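Local coordinates for protein GphF Dehydratase 1 (Archangium violaceum, PDB 6MBF) that probably dehydrates beta-hydroxyacyl intermediates and rearranges the resulting olefin as a dehydratase domain of the gephyronic acid polyketide synthase, at residues 176-181 and 243-248; 168-173 and 180-185. All coordinates share one frame; numbering follows the deposited sequence.

Contact 1: 176-181 and 243-248; sequences GREAIG and RVHLRL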
ATOM      1  N   GLY A 176      15.375  19.095   3.213  1.00 17.69           N
ATOM      2  CA  GLY A 176      16.231  17.946   3.482  1.00 20.28           C
ATOM      3  C   GLY A 176      15.594  16.658   2.979  1.00 20.25           C
ATOM      4  O   GLY A 176      15.087  16.585   1.854  1.00 20.86           O
ATOM      5  N   ARG A 177      15.619  15.623   3.818  1.00 15.48           N
ATOM      6  CA  ARG A 177      15.019  14.333   3.500  1.00 17.42           C
ATOM      7  C   ARG A 177      13.596  14.202   4.032  1.00 16.93           C
ATOM      8  O   ARG A 177      13.080  13.080   4.128  1.00 17.77           O
ATOM      9  CB  ARG A 177      15.871  13.186   4.057  1.00 20.58           C
ATOM     10  CG  ARG A 177      17.275  13.083   3.506  1.00 21.78           C
ATOM     11  CD  ARG A 177      17.886  11.738   3.867  1.00 19.57           C
ATOM     12  NE  ARG A 177      18.040  11.559   5.306  1.00 18.03           N
ATOM     13  CZ  ARG A 177      19.086  11.999   6.004  1.00 20.37           C
ATOM     14  NH1 ARG A 177      20.078  12.642   5.390  1.00 19.69           N
ATOM     15  NH2 ARG A 177      19.145  11.790   7.312  1.00 19.25           N
ATOM     16  N   GLU A 178      12.958  15.315   4.382  1.00 16.41           N
ATOM     17  CA  GLU A 178      11.590  15.322   4.868  1.00 14.69           C
ATOM     18  C   GLU A 178      10.681  16.052   3.893  1.00 18.06           C
ATOM     19  O   GLU A 178      11.116  16.894   3.098  1.00 18.14           O
ATOM     20  CB  GLU A 178      11.503  15.974   6.252  1.00 16.19           C
ATOM     21  CG  GLU A 178      12.317  15.244   7.300  1.00 17.52           C
ATOM     22  CD  GLU A 178      12.042  15.730   8.717  1.00 17.41           C
ATOM     23  OE1 GLU A 178      10.971  16.338   8.948  1.00 17.52           O
ATOM     24  OE2 GLU A 178      12.903  15.491   9.598  1.00 18.11           O
ATOM     25  N   ALA A 179       9.396  15.708   3.952  1.00 15.83           N
ATOM     26  CA  ALA A 179       8.423  16.348   3.083  1.00 15.91           C
ATOM     27  C   ALA A 179       7.060  16.314   3.747  1.00 16.05           C
ATOM     28  O   ALA A 179       6.782  15.476   4.606  1.00 17.89           O
ATOM     29  CB  ALA A 179       8.355  15.677   1.708  1.00 15.51           C
ATOM     30  N   ILE A 180       6.204  17.241   3.329  1.00 16.18           N
ATOM     31  CA  ILE A 180       4.783  17.193   3.640  1.00 14.72           C
ATOM     32  C   ILE A 180       4.020  17.230   2.328  1.00 20.07           C
ATOM     33  O   ILE A 180       4.281  18.085   1.470  1.00 18.74           O
ATOM     34  CB  ILE A 180       4.346  18.335   4.569  1.00 21.33           C
ATOM     35  CG1 ILE A 180       4.950  18.131   5.954  1.00 21.25           C
ATOM     36  CG2 ILE A 180       2.824  18.391   4.654  1.00 36.31           C
ATOM     37  CD1 ILE A 180       4.704  19.282   6.841  1.00 37.22           C
ATOM     38  N   GLY A 181       3.118  16.277   2.159  1.00 19.32           N
ATOM     39  CA  GLY A 181       2.311  16.184   0.966  1.00 24.67           C
ATOM     40  C   GLY A 181       0.848  16.266   1.342  1.00 21.65           C
ATOM     41  O   GLY A 181       0.455  15.918   2.457  1.00 24.88           O
ATOM     42  N   ARG A 243      -2.984  15.027   4.916  1.00 16.22           N
ATOM     43  CA  ARG A 243      -1.647  15.575   4.788  1.00 16.49           C
ATOM     44  C   ARG A 243      -0.686  14.555   5.377  1.00 17.77           C
ATOM     45  O   ARG A 243      -0.948  13.983   6.438  1.00 19.84           O
ATOM     46  CB  ARG A 243      -1.517  16.923   5.497  1.00 16.75           C
ATOM     47  CG  ARG A 243      -2.360  18.022   4.854  1.00 18.10           C
ATOM     48  CD  ARG A 243      -1.969  19.376   5.440  1.00 25.43           C
ATOM     49  NE  ARG A 243      -2.701  20.480   4.819  1.00 35.59           N
ATOM     50  CZ  ARG A 243      -3.867  20.951   5.253  1.00 31.87           C
ATOM     51  NH1 ARG A 243      -4.459  20.423   6.319  1.00 30.09           N
ATOM     52  NH2 ARG A 243      -4.450  21.955   4.612  1.00 36.38           N
ATOM     53  N   VAL A 244       0.405  14.291   4.674  1.00 15.52           N
ATOM     54  CA  VAL A 244       1.323  13.236   5.075  1.00 13.81           C
ATOM     55  C   VAL A 244       2.696  13.844   5.307  1.00 17.28           C
ATOM     56  O   VAL A 244       3.187  14.618   4.478  1.00 20.62           O
ATOM     57  CB  VAL A 244       1.387  12.101   4.035  1.00 17.85           C
ATOM     58  CG1 VAL A 244       1.658  12.646   2.628  1.00 18.02           C
ATOM     59  CG2 VAL A 244       2.433  11.073   4.452  1.00 18.07           C
ATOM     60  N   HIS A 245       3.295  13.521   6.445  1.00 15.02           N
ATOM     61  CA  HIS A 245       4.686  13.853   6.709  1.00 13.33           C
ATOM     62  C   HIS A 245       5.526  12.601   6.489  1.00 14.80           C
ATOM     63  O   HIS A 245       5.173  11.522   6.974  1.00 17.50           O
ATOM     64  CB  HIS A 245       4.852  14.385   8.134  1.00 16.72           C
ATOM     65  CG  HIS A 245       6.266  14.688   8.498  1.00 16.98           C
ATOM     66  ND1 HIS A 245       6.841  14.247   9.669  1.00 22.98           N
ATOM     67  CD2 HIS A 245       7.236  15.359   7.831  1.00 17.35           C
ATOM     68  CE1 HIS A 245       8.098  14.649   9.719  1.00 20.27           C
ATOM     69  NE2 HIS A 245       8.364  15.321   8.614  1.00 16.11           N
ATOM     70  N   LEU A 246       6.621  12.731   5.741  1.00 15.67           N
ATOM     71  CA  LEU A 246       7.499  11.597   5.482  1.00 13.63           C
ATOM     72  C   LEU A 246       8.933  11.970   5.825  1.00 15.22           C
ATOM     73  O   LEU A 246       9.327  13.136   5.727  1.00 15.29           O
ATOM     74  CB  LEU A 246       7.413  11.126   4.019  1.00 14.74           C
ATOM     75  CG  LEU A 246       8.047  12.030   2.954  1.00 20.97           C
ATOM     76  CD1 LEU A 246       9.530  11.697   2.722  1.00 25.48           C
ATOM     77  CD2 LEU A 246       7.311  11.895   1.659  1.00 21.70           C
ATOM     78  N   ARG A 247       9.710  10.969   6.233  1.00 13.17           N
ATOM     79  CA  ARG A 247      11.130  11.164   6.514  1.00 13.89           C
ATOM     80  C   ARG A 247      11.921  10.002   5.926  1.00 15.82           C
ATOM     81  O   ARG A 247      11.735   8.848   6.322  1.00 15.98           O
ATOM     82  CB  ARG A 247      11.399  11.295   8.021  1.00 16.63           C
ATOM     83  CG  ARG A 247      12.897  11.394   8.354  1.00 18.17           C
ATOM     84  CD  ARG A 247      13.172  11.562   9.863  1.00 17.93           C
ATOM     85  NE  ARG A 247      12.605  12.795  10.405  1.00 18.55           N
ATOM     86  CZ  ARG A 247      11.733  12.859  11.411  1.00 20.50           C
ATOM     87  NH1 ARG A 247      11.304  11.750  12.008  1.00 22.90           N
ATOM     88  NH2 ARG A 247      11.287  14.041  11.825  1.00 21.22           N
ATOM     89  N   LEU A 248      12.807  10.310   4.987  1.00 15.37           N
ATOM     90  CA  LEU A 248      13.715   9.315   4.443  1.00 14.81           C
ATOM     91  C   LEU A 248      14.893   9.116   5.387  1.00 17.97           C
ATOM     92  O   LEU A 248      15.439  10.078   5.933  1.00 16.96           O
ATOM     93  CB  LEU A 248      14.206   9.755   3.062  1.00 16.44           C
ATOM     94  CG  LEU A 248      13.302   9.345   1.897  1.00 23.19           C
ATOM     95  CD1 LEU A 248      13.506  10.273   0.708  1.00 25.06           C
ATOM     96  CD2 LEU A 248      13.577   7.895   1.496  1.00 17.21           C
TER
HETATM   97  O   HOH W   1      16.730  10.508   8.353  1.00 19.31           O
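Glu178 to Gly181 run antiparallel to Val244 to Arg247, the short strand axes 4.6 Å apart at 169°, with Ala179-Leu246 and Gly181-Val244 as hydrogen-bonded pairs. Glu178 and Arg247 face each other as a non-hydrogen-bonded pair, and the carboxylate of Glu178 serves two basic partners. Its OE1 accepts from His245 NE2 at 2.8 Å, the donor lying above the carboxylate plane while OE1 stays in the plane of the imidazole. Its OE2 is gripped side-on by Arg247, whose NE (2.8 Å) and NH2 (3.1 Å) arrive from one face in a salt bridge. The His245 ring also lays CD2 3.3 Å from Ala179 O. At the strand end Arg177 NE donates to Leu248 O at 3.1 Å, and a water accepts from Arg177 NH2 and donates to that same oxygen. On the other face of the sheet from Glu178 and His245, Ala179 CB rests 3.9 Å from Leu246 CG. Ala179 and Leu246 pack on helix 200-214, the long helix of this hot dog half, at Leu213 and Cys209, and Leu248 meets Val210 of the same helix, while strand 259-267 continues the sheet beyond 243-248.

Contact 2: 168-173 and 180-185; sequences NIRHLE and IGHVCL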
ATOM      1  N   ASN A 168      -2.515  11.208  -7.195  1.00 15.04           N
ATOM      2  CA  ASN A 168      -3.399  11.789  -6.193  1.00 18.54           C
ATOM      3  C   ASN A 168      -2.697  12.737  -5.227  1.00 15.31           C
ATOM      4  O   ASN A 168      -3.324  13.183  -4.254  1.00 16.23           O
ATOM      5  CB  ASN A 168      -4.105  10.667  -5.436  1.00 15.36           C
ATOM      6  CG  ASN A 168      -4.986   9.835  -6.358  1.00 18.68           C
ATOM      7  OD1 ASN A 168      -5.972  10.340  -6.894  1.00 19.84           O
ATOM      8  ND2 ASN A 168      -4.627   8.566  -6.560  1.00 16.05           N
ATOM      9  N   ILE A 169      -1.436  13.072  -5.482  1.00 16.40           N
ATOM     10  CA  ILE A 169      -0.735  14.102  -4.711  1.00 15.37           C
ATOM     11  C   ILE A 169      -1.129  15.461  -5.269  1.00 14.09           C
ATOM     12  O   ILE A 169      -0.939  15.732  -6.461  1.00 18.09           O
ATOM     13  CB  ILE A 169       0.790  13.919  -4.769  1.00 15.09           C
ATOM     14  CG1 ILE A 169       1.189  12.460  -4.539  1.00 17.40           C
ATOM     15  CG2 ILE A 169       1.487  14.809  -3.699  1.00 13.63           C
ATOM     16  CD1 ILE A 169       2.663  12.208  -4.813  1.00 20.26           C
ATOM     17  N   ARG A 170      -1.692  16.313  -4.415  0.52 12.44           N
ATOM     18  CA  ARG A 170      -2.064  17.655  -4.840  0.52 19.14           C
ATOM     19  C   ARG A 170      -0.922  18.643  -4.663  0.52 21.45           C
ATOM     20  O   ARG A 170      -0.677  19.474  -5.548  0.52 17.93           O
ATOM     21  CB  ARG A 170      -3.295  18.132  -4.066  0.52 20.84           C
ATOM     22  CG  ARG A 170      -4.500  17.225  -4.232  0.52 25.07           C
ATOM     23  CD  ARG A 170      -4.662  16.812  -5.687  0.52 27.52           C
ATOM     24  NE  ARG A 170      -5.553  15.669  -5.840  0.52 31.64           N
ATOM     25  CZ  ARG A 170      -5.419  14.751  -6.791  0.52 28.24           C
ATOM     26  NH1 ARG A 170      -6.273  13.743  -6.861  0.52 18.90           N
ATOM     27  NH2 ARG A 170      -4.418  14.838  -7.659  0.52 22.30           N
ATOM     28  N   HIS A 171      -0.206  18.545  -3.545  1.00 18.04           N
ATOM     29  CA  HIS A 171       0.878  19.464  -3.225  1.00 18.25           C
ATOM     30  C   HIS A 171       1.945  18.681  -2.476  1.00 17.96           C
ATOM     31  O   HIS A 171       1.635  17.738  -1.746  1.00 17.54           O
ATOM     32  CB  HIS A 171       0.383  20.646  -2.378  1.00 17.64           C
ATOM     33  CG  HIS A 171       1.481  21.498  -1.818  1.00 30.14           C
ATOM     34  ND1 HIS A 171       2.110  22.483  -2.550  1.00 37.14           N
ATOM     35  CD2 HIS A 171       2.059  21.513  -0.592  1.00 32.94           C
ATOM     36  CE1 HIS A 171       3.031  23.065  -1.802  1.00 26.54           C
ATOM     37  NE2 HIS A 171       3.020  22.495  -0.608  1.00 31.56           N
ATOM     38  N   LEU A 172       3.204  19.070  -2.668  1.00 15.74           N
ATOM     39  CA  LEU A 172       4.306  18.404  -1.988  1.00 16.17           C
ATOM     40  C   LEU A 172       5.413  19.428  -1.799  1.00 18.72           C
ATOM     41  O   LEU A 172       5.773  20.123  -2.753  1.00 17.79           O
ATOM     42  CB  LEU A 172       4.815  17.191  -2.786  1.00 14.69           C
ATOM     43  CG  LEU A 172       5.954  16.375  -2.147  1.00 16.79           C
ATOM     44  CD1 LEU A 172       5.519  15.708  -0.825  1.00 17.19           C
ATOM     45  CD2 LEU A 172       6.491  15.330  -3.109  1.00 18.53           C
ATOM     46  N   GLU A 173       5.927  19.538  -0.577  1.00 17.08           N
ATOM     47  CA  GLU A 173       7.062  20.411  -0.314  1.00 21.11           C
ATOM     48  C   GLU A 173       8.107  19.658   0.492  1.00 21.55           C
ATOM     49  O   GLU A 173       7.772  18.832   1.345  1.00 18.10           O
ATOM     50  CB  GLU A 173       6.643  21.685   0.424  1.00 25.25           C
ATOM     51  CG  GLU A 173       6.099  21.467   1.821  1.00 23.57           C
ATOM     52  CD  GLU A 173       5.641  22.762   2.451  1.00 36.61           C
ATOM     53  OE1 GLU A 173       4.684  23.365   1.922  1.00 33.33           O
ATOM     54  OE2 GLU A 173       6.248  23.188   3.455  1.00 35.04           O
ATOM     55  N   ILE A 180       6.204  17.241   3.329  1.00 16.18           N
ATOM     56  CA  ILE A 180       4.783  17.193   3.640  1.00 14.72           C
ATOM     57  C   ILE A 180       4.020  17.230   2.328  1.00 20.07           C
ATOM     58  O   ILE A 180       4.281  18.085   1.470  1.00 18.74           O
ATOM     59  CB  ILE A 180       4.346  18.335   4.569  1.00 21.33           C
ATOM     60  CG1 ILE A 180       4.950  18.131   5.954  1.00 21.25           C
ATOM     61  CG2 ILE A 180       2.824  18.391   4.654  1.00 36.31           C
ATOM     62  CD1 ILE A 180       4.704  19.282   6.841  1.00 37.22           C
ATOM     63  N   GLY A 181       3.118  16.277   2.159  1.00 19.32           N
ATOM     64  CA  GLY A 181       2.311  16.184   0.966  1.00 24.67           C
ATOM     65  C   GLY A 181       0.848  16.266   1.342  1.00 21.65           C
ATOM     66  O   GLY A 181       0.455  15.918   2.457  1.00 24.88           O
ATOM     67  N   HIS A 182       0.050  16.764   0.412  1.00 16.92           N
ATOM     68  CA  HIS A 182      -1.401  16.775   0.518  1.00 15.19           C
ATOM     69  C   HIS A 182      -1.925  15.831  -0.556  1.00 15.98           C
ATOM     70  O   HIS A 182      -1.663  16.047  -1.744  1.00 16.93           O
ATOM     71  CB  HIS A 182      -1.937  18.198   0.330  1.00 19.19           C
ATOM     72  CG  HIS A 182      -3.429  18.286   0.265  1.00 19.04           C
ATOM     73  ND1 HIS A 182      -4.084  19.279  -0.432  1.00 28.55           N
ATOM     74  CD2 HIS A 182      -4.394  17.507   0.809  1.00 20.42           C
ATOM     75  CE1 HIS A 182      -5.389  19.112  -0.310  1.00 31.12           C
ATOM     76  NE2 HIS A 182      -5.604  18.047   0.443  1.00 19.40           N
ATOM     77  N   VAL A 183      -2.610  14.760  -0.140  1.00 14.31           N
ATOM     78  CA  VAL A 183      -3.147  13.771  -1.065  1.00 14.96           C
ATOM     79  C   VAL A 183      -4.658  13.732  -0.904  1.00 15.46           C
ATOM     80  O   VAL A 183      -5.186  13.823   0.213  1.00 15.29           O
ATOM     81  CB  VAL A 183      -2.541  12.351  -0.897  1.00 19.91           C
ATOM     82  CG1 VAL A 183      -1.043  12.392  -0.730  1.00 15.66           C
ATOM     83  CG2 VAL A 183      -3.202  11.567   0.196  1.00 45.46           C
ATOM     84  N   CYS A 184      -5.352  13.605  -2.028  1.00 18.77           N
ATOM     85  CA  CYS A 184      -6.804  13.645  -2.029  1.00 17.36           C
ATOM     86  C   CYS A 184      -7.321  12.735  -3.129  1.00 23.55           C
ATOM     87  O   CYS A 184      -6.880  12.830  -4.279  1.00 22.65           O
ATOM     88  CB  CYS A 184      -7.299  15.078  -2.233  1.00 24.15           C
ATOM     89  SG  CYS A 184      -9.060  15.282  -1.979  1.00 23.20           S
ATOM     90  N   LEU A 185      -8.237  11.843  -2.769  1.00 16.70           N
ATOM     91  CA  LEU A 185      -8.858  10.993  -3.771  1.00 17.79           C
ATOM     92  C   LEU A 185      -9.856  11.788  -4.593  1.00 19.68           C
ATOM     93  O   LEU A 185     -10.425  12.781  -4.135  1.00 20.70           O
ATOM     94  CB  LEU A 185      -9.562   9.812  -3.119  1.00 19.89           C
ATOM     95  CG  LEU A 185      -8.664   8.865  -2.323  1.00 21.20           C
ATOM     96  CD1 LEU A 185      -9.506   7.816  -1.664  1.00 22.91           C
ATOM     97  CD2 LEU A 185      -7.589   8.238  -3.206  1.00 21.18           C
TER
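Ile169 to Glu173 and Ile180 to Cys184 form the two arms of a beta hairpin in the hot dog fold, interrupted by a classic beta bulge. Arg170 and His171 both face His182, whose carbonyl O takes a hydrogen bond from Arg170 N at 2.7 Å and a weak one from His171 N. Past the bulge the ladder is regular: His182 N donates to His171 O, and Glu173 and Ile180 exchange two backbone bonds.

The side chain of Glu173 leaves CB on the face it shares with His171, Ile180 and His182. CG stands between the backbone N and the carbonyl carbon (chi1 65°), which sets it 3.9 Å from Ile180 O. Beyond CG the chain is extended, and CD presents its two oxygens to separate donors. OE1 offers its anti lone pair to His171 NE2 at 3.2 Å, an almost straight bond (173°) in the plane of the imidazole. OE2 accepts from the backbone N of Gly146, tying the hairpin to the chain near strand 147-148. An alanine here would probably leave His171 NE2 and Gly146 N without this acceptor and the imidazole freer to turn.

Further along this face, His182 NE2 bonds to Glu241 on strand 241-248. The reverse face is apolar: Ile169 and Leu172 reach helices 151-158 and 200-214, and Val183 touches Leu202. Here Gly181 lies opposite Leu172, whose CG is anti to the backbone N (chi1 -178°) and whose CD1 settles 3.5 Å from Ile180 O and 3.7 Å from Gly181 CA.

Following the chain from the N terminus, contact 2 comes first: 168-173 turns through 174-179 and returns as 180-185, closing a short hairpin. Contact 1 closes a much longer excursion, because after Gly181 the chain passes through helix 200-214 and strand 224-234 before 243-248 comes back. The connections of 174-179 and 182-242 follow one another, so neither encloses the other. Ile180 and Gly181 belong to both contacts, which makes strand 178-184 the middle of three antiparallel neighbours, with 169-175 and 241-248 as its flanks. At the junction, Ala179 CB of contact 1 packs 3.8 Å from Leu172 CD1 of contact 2, beside helix 200-214.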